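Serine acetyltransferase (PDB 3F1X) probably transfers an acetyl group from acetyl-CoA to L-serine, the step that leads into cysteine biosynthesis. Local coordinates at residues A[51-55]-A[123-127]; A[266-270]-A[284-288]; A[277-282]-A[293-297]. One frame throughout, in Å; residues are numbered along the deposited sequence.

Contact 1 belongs to the helical part of the chain, whereas contacts 2 and 3 lie in the beta-helix that follows it; the centres of contacts 1 and 2 are about 35 Å apart. Contact 1 is a buried join of two helices, in which aliphatic packing is combined with an arginine that grips backbone carbonyls. Contacts 2 and 3 are only partly buried and rest on short parallel strand pairs, each pair in a different sheet of the beta-helix. Their segments alternate along the chain, and they touch where Val-284 CG2 meets Val-278 CG1 at 3.9 Å. Contacts 1 and 3 both also reach the second subunit, and contacts 2 and 3 the third.

Contact 1 (A[51-55]-A[123-127]); sequences AIIFP and LPELR
Ile-53 and Arg-127 bring the two backbones to a CA to CA distance of 5.2 Å, where the last turn of helix 39-53 meets the first turn of helix 123-139. Phe-54 is the first residue to leave helical angles, and the carbonyls of Ile-52 and Ile-53, at the helix end, take side-chain donors from Arg-127. Its CG lies opposite the backbone N (chi1 174°), and a bend at chi3 swings the guanidinium across to the end of the other helix. NH2 donates to Ile-52 O at 2.8 Å, with the oxygen in the guanidinium plane, while NE makes a longer, weak bond of 3.1 Å to Ile-53 O. Pro-55 CD lies 3.6 Å from NH2, obliquely to the group. The setting is the helical domain that precedes the left-handed beta-helix of serine acetyltransferases, through which two trimers commonly join. Consistent with that, Arg-127 NH1 bonds to Leu-17 O and Ser-20 OG of the second subunit, whose Tyr-23 packs on both Arg-127 and Pro-55. A methionine in place of Arg-127 would probably leave both carbonyls without their side-chain donors and cost this link between subunits. Away from the guanidinium the contact is aliphatic, as suits a buried helix pair. Leu-123 divides its two methyls between neighbours: CD1 touches Ile-52 CG2 at 3.9 Å and CD2 touches Ile-53 CG1 at 4.0 Å, the leucine crossing each isoleucine at about a right angle. The branching of Ile-53 serves three surfaces at once. With CG2 anti to the backbone N, that methyl lies 3.8 Å from Arg-127 CA and also rests over the centre of one face of the Phe-54 ring, while CD1 reaches toward Leu-126 CB.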
loop_
_atom_site.group_PDB
_atom_site.type_symbol
_atom_site.label_atom_id
_atom_site.label_comp_id
_atom_site.label_asym_id
_atom_site.label_seq_id
_atom_site.Cartn_x
_atom_site.Cartn_y
_atom_site.Cartn_z
ATOM N N ALA A 51 4.538 8.816 -19.486
ATOM C CA ALA A 51 4.972 10.020 -18.796
ATOM C C ALA A 51 6.168 10.661 -19.467
ATOM O O ALA A 51 6.404 11.855 -19.312
ATOM C CB ALA A 51 5.302 9.698 -17.345
ATOM N N ILE A 52 6.936 9.857 -20.187
ATOM C CA ILE A 52 8.104 10.356 -20.894
ATOM C C ILE A 52 7.694 10.860 -22.280
ATOM O O ILE A 52 8.217 11.858 -22.770
ATOM C CB ILE A 52 9.164 9.249 -21.055
ATOM C CG1 ILE A 52 9.713 8.857 -19.689
ATOM C CG2 ILE A 52 10.280 9.728 -21.963
ATOM C CD1 ILE A 52 10.501 7.561 -19.683
ATOM N N ILE A 53 6.762 10.155 -22.910
ATOM C CA ILE A 53 6.287 10.543 -24.236
ATOM C C ILE A 53 5.437 11.815 -24.154
ATOM O O ILE A 53 5.531 12.689 -25.011
ATOM C CB ILE A 53 5.461 9.406 -24.871
ATOM C CG1 ILE A 53 6.385 8.234 -25.206
ATOM C CG2 ILE A 53 4.701 9.926 -26.104
ATOM C CD1 ILE A 53 5.663 6.912 -25.488
ATOM N N PHE A 54 4.605 11.910 -23.125
ATOM C CA PHE A 54 3.750 13.084 -22.924
ATOM C C PHE A 54 4.146 13.717 -21.598
ATOM O O PHE A 54 3.437 13.594 -20.603
ATOM C CB PHE A 54 2.282 12.657 -22.863
ATOM C CG PHE A 54 1.813 11.921 -24.080
ATOM C CD1 PHE A 54 1.675 12.584 -25.300
ATOM C CD2 PHE A 54 1.503 10.568 -24.008
ATOM C CE1 PHE A 54 1.229 11.899 -26.438
ATOM C CE2 PHE A 54 1.056 9.866 -25.138
ATOM C CZ PHE A 54 0.920 10.535 -26.351
ATOM N N PRO A 55 5.287 14.417 -21.571
ATOM C CA PRO A 55 5.771 15.059 -20.344
ATOM C C PRO A 55 4.813 16.022 -19.655
ATOM O O PRO A 55 4.232 16.903 -20.284
ATOM C CB PRO A 55 7.063 15.740 -20.795
ATOM C CG PRO A 55 6.799 16.059 -22.228
ATOM C CD PRO A 55 6.098 14.814 -22.734
ATOM N N LEU A 123 12.035 6.489 -28.048
ATOM C CA LEU A 123 10.959 7.295 -27.481
ATOM C C LEU A 123 10.731 8.626 -28.196
ATOM O O LEU A 123 9.589 9.073 -28.328
ATOM C CB LEU A 123 11.209 7.529 -25.988
ATOM C CG LEU A 123 11.042 6.250 -25.157
ATOM C CD1 LEU A 123 11.466 6.478 -23.712
ATOM C CD2 LEU A 123 9.580 5.812 -25.233
ATOM N N PRO A 124 11.807 9.290 -28.656
ATOM C CA PRO A 124 11.572 10.566 -29.348
ATOM C C PRO A 124 10.743 10.353 -30.615
ATOM O O PRO A 124 9.854 11.144 -30.937
ATOM C CB PRO A 124 12.983 11.064 -29.652
ATOM C CG PRO A 124 13.780 10.531 -28.483
ATOM C CD PRO A 124 13.235 9.112 -28.342
ATOM N N GLU A 125 11.030 9.270 -31.323
ATOM C CA GLU A 125 10.310 8.947 -32.547
ATOM C C GLU A 125 8.884 8.522 -32.210
ATOM O O GLU A 125 7.944 8.896 -32.900
ATOM C CB GLU A 125 11.044 7.833 -33.295
ATOM C CG GLU A 125 10.376 7.359 -34.588
ATOM C CD GLU A 125 10.264 8.450 -35.636
ATOM O OE1 GLU A 125 11.212 9.250 -35.772
ATOM O OE2 GLU A 125 9.230 8.503 -36.337
ATOM N N LEU A 126 8.724 7.741 -31.144
ATOM C CA LEU A 126 7.394 7.308 -30.746
ATOM C C LEU A 126 6.543 8.528 -30.428
ATOM O O LEU A 126 5.368 8.580 -30.773
ATOM C CB LEU A 126 7.472 6.373 -29.534
ATOM C CG LEU A 126 8.089 5.001 -29.816
ATOM C CD1 LEU A 126 8.157 4.193 -28.536
ATOM C CD2 LEU A 126 7.261 4.264 -30.861
ATOM N N ARG A 127 7.148 9.518 -29.781
ATOM C CA ARG A 127 6.438 10.744 -29.434
ATOM C C ARG A 127 5.972 11.439 -30.710
ATOM O O ARG A 127 4.855 11.954 -30.766
ATOM C CB ARG A 127 7.347 11.693 -28.645
ATOM C CG ARG A 127 6.724 13.054 -28.369
ATOM C CD ARG A 127 7.749 14.010 -27.775
ATOM N NE ARG A 127 8.069 13.680 -26.393
ATOM C CZ ARG A 127 8.969 14.333 -25.662
ATOM N NH1 ARG A 127 9.638 15.350 -26.187
ATOM N NH2 ARG A 127 9.201 13.965 -24.411
#

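Contact 2 (A[266-270]-A[284-288]); sequences ILGRV and VTENV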
loop_
_atom_site.group_PDB
_atom_site.type_symbol
_atom_site.label_atom_id
_atom_site.label_comp_id
_atom_site.label_asym_id
_atom_site.label_seq_id
_atom_site.Cartn_x
_atom_site.Cartn_y
_atom_site.Cartn_z
ATOM N N ILE A 266 -13.645 -7.485 -41.390
ATOM C CA ILE A 266 -12.891 -7.582 -42.641
ATOM C C ILE A 266 -11.921 -8.747 -42.481
ATOM O O ILE A 266 -11.079 -8.728 -41.589
ATOM C CB ILE A 266 -12.087 -6.295 -42.915
ATOM C CG1 ILE A 266 -13.025 -5.085 -42.925
ATOM C CG2 ILE A 266 -11.376 -6.404 -44.252
ATOM C CD1 ILE A 266 -12.309 -3.746 -42.961
ATOM N N LEU A 267 -12.024 -9.766 -43.327
ATOM C CA LEU A 267 -11.115 -10.890 -43.163
ATOM C C LEU A 267 -10.479 -11.466 -44.417
ATOM O O LEU A 267 -11.054 -11.425 -45.506
ATOM C CB LEU A 267 -11.800 -12.026 -42.404
ATOM C CG LEU A 267 -12.921 -12.779 -43.119
ATOM C CD1 LEU A 267 -13.148 -14.106 -42.421
ATOM C CD2 LEU A 267 -14.188 -11.939 -43.135
ATOM N N GLY A 268 -9.280 -12.012 -44.233
ATOM C CA GLY A 268 -8.550 -12.636 -45.323
ATOM C C GLY A 268 -7.666 -11.709 -46.131
ATOM O O GLY A 268 -7.235 -10.657 -45.655
ATOM N N ARG A 269 -7.392 -12.126 -47.362
ATOM C CA ARG A 269 -6.570 -11.361 -48.288
ATOM C C ARG A 269 -7.466 -10.296 -48.898
ATOM O O ARG A 269 -7.825 -10.360 -50.072
ATOM C CB ARG A 269 -6.030 -12.265 -49.396
ATOM C CG ARG A 269 -5.121 -11.555 -50.391
ATOM C CD ARG A 269 -5.012 -12.337 -51.688
ATOM N NE ARG A 269 -6.303 -12.438 -52.358
ATOM C CZ ARG A 269 -6.972 -11.404 -52.861
ATOM N NH1 ARG A 269 -6.469 -10.178 -52.777
ATOM N NH2 ARG A 269 -8.149 -11.594 -53.446
ATOM N N VAL A 270 -7.841 -9.318 -48.090
ATOM C CA VAL A 270 -8.704 -8.259 -48.563
ATOM C C VAL A 270 -8.011 -6.912 -48.470
ATOM O O VAL A 270 -7.332 -6.621 -47.485
ATOM C CB VAL A 270 -10.010 -8.221 -47.743
ATOM C CG1 VAL A 270 -10.818 -6.985 -48.091
ATOM C CG2 VAL A 270 -10.822 -9.479 -48.012
ATOM N N VAL A 284 -17.183 -8.496 -44.511
ATOM C CA VAL A 284 -16.468 -8.175 -45.746
ATOM C C VAL A 284 -15.382 -9.192 -46.074
ATOM O O VAL A 284 -14.406 -9.329 -45.336
ATOM C CB VAL A 284 -15.821 -6.782 -45.652
ATOM C CG1 VAL A 284 -15.216 -6.388 -46.992
ATOM C CG2 VAL A 284 -16.857 -5.772 -45.213
ATOM N N THR A 285 -15.550 -9.896 -47.189
ATOM C CA THR A 285 -14.585 -10.912 -47.589
ATOM C C THR A 285 -14.024 -10.675 -48.991
ATOM O O THR A 285 -13.291 -11.505 -49.522
ATOM C CB THR A 285 -15.219 -12.321 -47.534
ATOM O OG1 THR A 285 -16.236 -12.432 -48.541
ATOM C CG2 THR A 285 -15.849 -12.568 -46.162
ATOM N N GLU A 286 -14.365 -9.532 -49.573
ATOM C CA GLU A 286 -13.905 -9.173 -50.910
ATOM C C GLU A 286 -13.195 -7.823 -50.885
ATOM O O GLU A 286 -13.418 -7.022 -49.981
ATOM C CB GLU A 286 -15.094 -9.076 -51.867
ATOM C CG GLU A 286 -15.973 -10.300 -51.898
ATOM C CD GLU A 286 -15.249 -11.493 -52.462
ATOM O OE1 GLU A 286 -14.931 -11.470 -53.670
ATOM O OE2 GLU A 286 -14.996 -12.452 -51.700
ATOM N N ASN A 287 -12.351 -7.574 -51.883
ATOM C CA ASN A 287 -11.640 -6.304 -51.982
ATOM C C ASN A 287 -12.663 -5.178 -52.106
ATOM O O ASN A 287 -13.772 -5.387 -52.593
ATOM C CB ASN A 287 -10.736 -6.283 -53.217
ATOM C CG ASN A 287 -9.548 -7.209 -53.096
ATOM O OD1 ASN A 287 -8.979 -7.635 -54.103
ATOM N ND2 ASN A 287 -9.152 -7.516 -51.868
ATOM N N VAL A 288 -12.284 -3.986 -51.666
ATOM C CA VAL A 288 -13.171 -2.832 -51.744
ATOM C C VAL A 288 -12.437 -1.758 -52.534
ATOM O O VAL A 288 -11.431 -1.224 -52.072
ATOM C CB VAL A 288 -13.516 -2.295 -50.332
ATOM C CG1 VAL A 288 -14.431 -1.082 -50.436
ATOM C CG2 VAL A 288 -14.195 -3.388 -49.513
#
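The guanidinium of Arg-269 and the amide of Asn-287, both on exposed residues, are the flat groups here: the amide comes to the edge of the guanidinium, near its plane, with the two planes turned 80° apart. Further in, Val-270 fills the bend of the other segment with both methyls. CG1, anti to the backbone N, lies 3.2 Å from Glu-286 O, a tight approach, and CG2 lies 3.5 Å from Thr-285 O. Ile-266 and Val-284 form a parallel bridge, their beta-branched side chains on the same, buried face, and Leu-267 N donates to Val-284 O at 3.1 Å and 165°. Beside that bond Leu-267 CD2 runs alongside Thr-285 CG2, 3.5 Å away. Gly-268 has a positive phi that suits glycine, and Arg-269 centres an inverse gamma turn; together they carry the chain round a corner between strands 265-267 and 271-272 of the left-handed beta-helix. With no salt bridge across it, the contact probably depends on one backbone hydrogen bond and on close packing of aliphatic groups, with the side chain of Asn-287 lying against Val-270.

Contact 3 (A[277-282]-A[293-297]); sequences TVGGNI and RIVQR
Thr-277 pairs with Arg-293 and Val-278 with Ile-294 in parallel register. Ile-294 makes both backbone hydrogen bonds that hold this pairing, each to the 277-279 side: its N donates to Thr-277 O at 3.1 Å, and its O accepts from Gly-279 N at 2.7 Å. Glycine suits position 279, since a beta-carbon there would clash with that same oxygen. Beyond the strands one water takes over the pairing, accepting from Gln-296 N at 2.9 Å and donating to Gly-280 O at 2.8 Å. Apolar contacts lie on the face of Val-278 and Ile-294, which run side by side with their CG2 methyls 4.2 Å apart. Ile-282 CD1 joins them, reaching Ile-294 CG2 at 4.0 Å; beyond the strands Ile-282 CG2, anti to the carbonyl carbon, presses against Gln-296 CB at 3.4 Å. On the other face Thr-277 OG1 sits loosely above the guanidinium of Arg-293, toward its rim. Between subunits, Ile-282 and Ile-294 pack on Asn-299 of the third subunit, and Asn-281 on Asn-263 of the second. Asn-281 itself takes up left-handed backbone angles (phi 61°), which asparagine tolerates well, and so turns the chain. Short parallel strands stacked one coil apart, with tight glycine and asparagine corners between them, are characteristic of the left-handed beta-helix of hexapeptide-repeat acyltransferases, here at its C-terminal coils.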
loop_
_atom_site.group_PDB
_atom_site.type_symbol
_atom_site.label_atom_id
_atom_site.label_comp_id
_atom_site.label_asym_id
_atom_site.label_seq_id
_atom_site.Cartn_x
_atom_site.Cartn_y
_atom_site.Cartn_z
ATOM N N THR A 277 -14.945 3.678 -47.789
ATOM C CA THR A 277 -15.703 3.651 -46.549
ATOM C C THR A 277 -16.430 2.312 -46.424
ATOM O O THR A 277 -17.114 1.875 -47.357
ATOM C CB THR A 277 -16.740 4.789 -46.513
ATOM O OG1 THR A 277 -16.060 6.051 -46.522
ATOM C CG2 THR A 277 -17.605 4.695 -45.260
ATOM N N VAL A 278 -16.263 1.661 -45.275
ATOM C CA VAL A 278 -16.900 0.375 -45.013
ATOM C C VAL A 278 -17.968 0.580 -43.953
ATOM O O VAL A 278 -17.663 0.894 -42.795
ATOM C CB VAL A 278 -15.877 -0.683 -44.503
ATOM C CG1 VAL A 278 -16.595 -1.989 -44.148
ATOM C CG2 VAL A 278 -14.818 -0.949 -45.567
ATOM N N GLY A 279 -19.222 0.411 -44.357
ATOM C CA GLY A 279 -20.326 0.577 -43.430
ATOM C C GLY A 279 -20.256 -0.422 -42.288
ATOM O O GLY A 279 -19.505 -1.391 -42.348
ATOM N N GLY A 280 -21.055 -0.203 -41.248
ATOM C CA GLY A 280 -21.024 -1.114 -40.120
ATOM C C GLY A 280 -21.860 -2.369 -40.259
ATOM O O GLY A 280 -22.677 -2.496 -41.175
ATOM N N ASN A 281 -21.627 -3.309 -39.353
ATOM C CA ASN A 281 -22.378 -4.561 -39.297
ATOM C C ASN A 281 -22.304 -5.457 -40.523
ATOM O O ASN A 281 -23.225 -6.228 -40.778
ATOM C CB ASN A 281 -23.841 -4.259 -38.992
ATOM C CG ASN A 281 -24.008 -3.498 -37.693
ATOM O OD1 ASN A 281 -23.843 -4.056 -36.607
ATOM N ND2 ASN A 281 -24.312 -2.214 -37.799
ATOM N N ILE A 282 -21.221 -5.368 -41.284
ATOM C CA ILE A 282 -21.095 -6.214 -42.461
ATOM C C ILE A 282 -19.857 -7.104 -42.462
ATOM O O ILE A 282 -18.791 -6.734 -41.965
ATOM C CB ILE A 282 -21.117 -5.383 -43.765
ATOM C CG1 ILE A 282 -20.028 -4.323 -43.743
ATOM C CG2 ILE A 282 -22.479 -4.739 -43.951
ATOM C CD1 ILE A 282 -19.891 -3.595 -45.068
ATOM N N ARG A 293 -18.032 3.029 -51.414
ATOM C CA ARG A 293 -18.723 2.837 -50.150
ATOM C C ARG A 293 -19.513 1.536 -50.214
ATOM O O ARG A 293 -20.194 1.264 -51.205
ATOM C CB ARG A 293 -19.666 4.010 -49.868
ATOM C CG ARG A 293 -20.465 3.855 -48.579
ATOM C CD ARG A 293 -21.477 4.979 -48.373
ATOM N NE ARG A 293 -20.934 6.117 -47.631
ATOM C CZ ARG A 293 -20.071 7.003 -48.120
ATOM N NH1 ARG A 293 -19.634 6.898 -49.368
ATOM N NH2 ARG A 293 -19.655 8.004 -47.355
ATOM N N ILE A 294 -19.401 0.728 -49.165
ATOM C CA ILE A 294 -20.116 -0.540 -49.099
ATOM C C ILE A 294 -20.915 -0.584 -47.802
ATOM O O ILE A 294 -20.365 -0.405 -46.713
ATOM C CB ILE A 294 -19.137 -1.738 -49.176
ATOM C CG1 ILE A 294 -19.912 -3.058 -49.100
ATOM C CG2 ILE A 294 -18.113 -1.656 -48.065
ATOM C CD1 ILE A 294 -19.066 -4.281 -49.398
ATOM N N VAL A 295 -22.220 -0.802 -47.929
ATOM C CA VAL A 295 -23.105 -0.840 -46.771
ATOM C C VAL A 295 -23.988 -2.082 -46.743
ATOM O O VAL A 295 -24.191 -2.740 -47.765
ATOM C CB VAL A 295 -24.022 0.404 -46.736
ATOM C CG1 VAL A 295 -23.184 1.660 -46.579
ATOM C CG2 VAL A 295 -24.855 0.474 -48.006
ATOM N N GLN A 296 -24.515 -2.388 -45.562
ATOM C CA GLN A 296 -25.380 -3.543 -45.378
ATOM C C GLN A 296 -26.650 -3.429 -46.222
ATOM O O GLN A 296 -27.168 -2.332 -46.437
ATOM C CB GLN A 296 -25.759 -3.678 -43.898
ATOM C CG GLN A 296 -26.491 -4.962 -43.544
ATOM C CD GLN A 296 -26.891 -5.018 -42.077
ATOM O OE1 GLN A 296 -26.462 -5.904 -41.331
ATOM N NE2 GLN A 296 -27.715 -4.069 -41.659
ATOM N N ARG A 297 -27.149 -4.570 -46.690
ATOM C CA ARG A 297 -28.366 -4.607 -47.493
ATOM C C ARG A 297 -29.514 -4.087 -46.629
ATOM O O ARG A 297 -29.469 -4.188 -45.399
ATOM C CB ARG A 297 -28.641 -6.043 -47.948
ATOM C CG ARG A 297 -29.327 -6.144 -49.299
ATOM C CD ARG A 297 -29.342 -7.578 -49.818
ATOM N NE ARG A 297 -29.830 -7.646 -51.195
ATOM C CZ ARG A 297 -31.066 -7.327 -51.570
ATOM N NH1 ARG A 297 -31.953 -6.920 -50.672
ATOM N NH2 ARG A 297 -31.410 -7.394 -52.849
HETATM O O HOH W 1 -23.405 -0.871 -43.319
#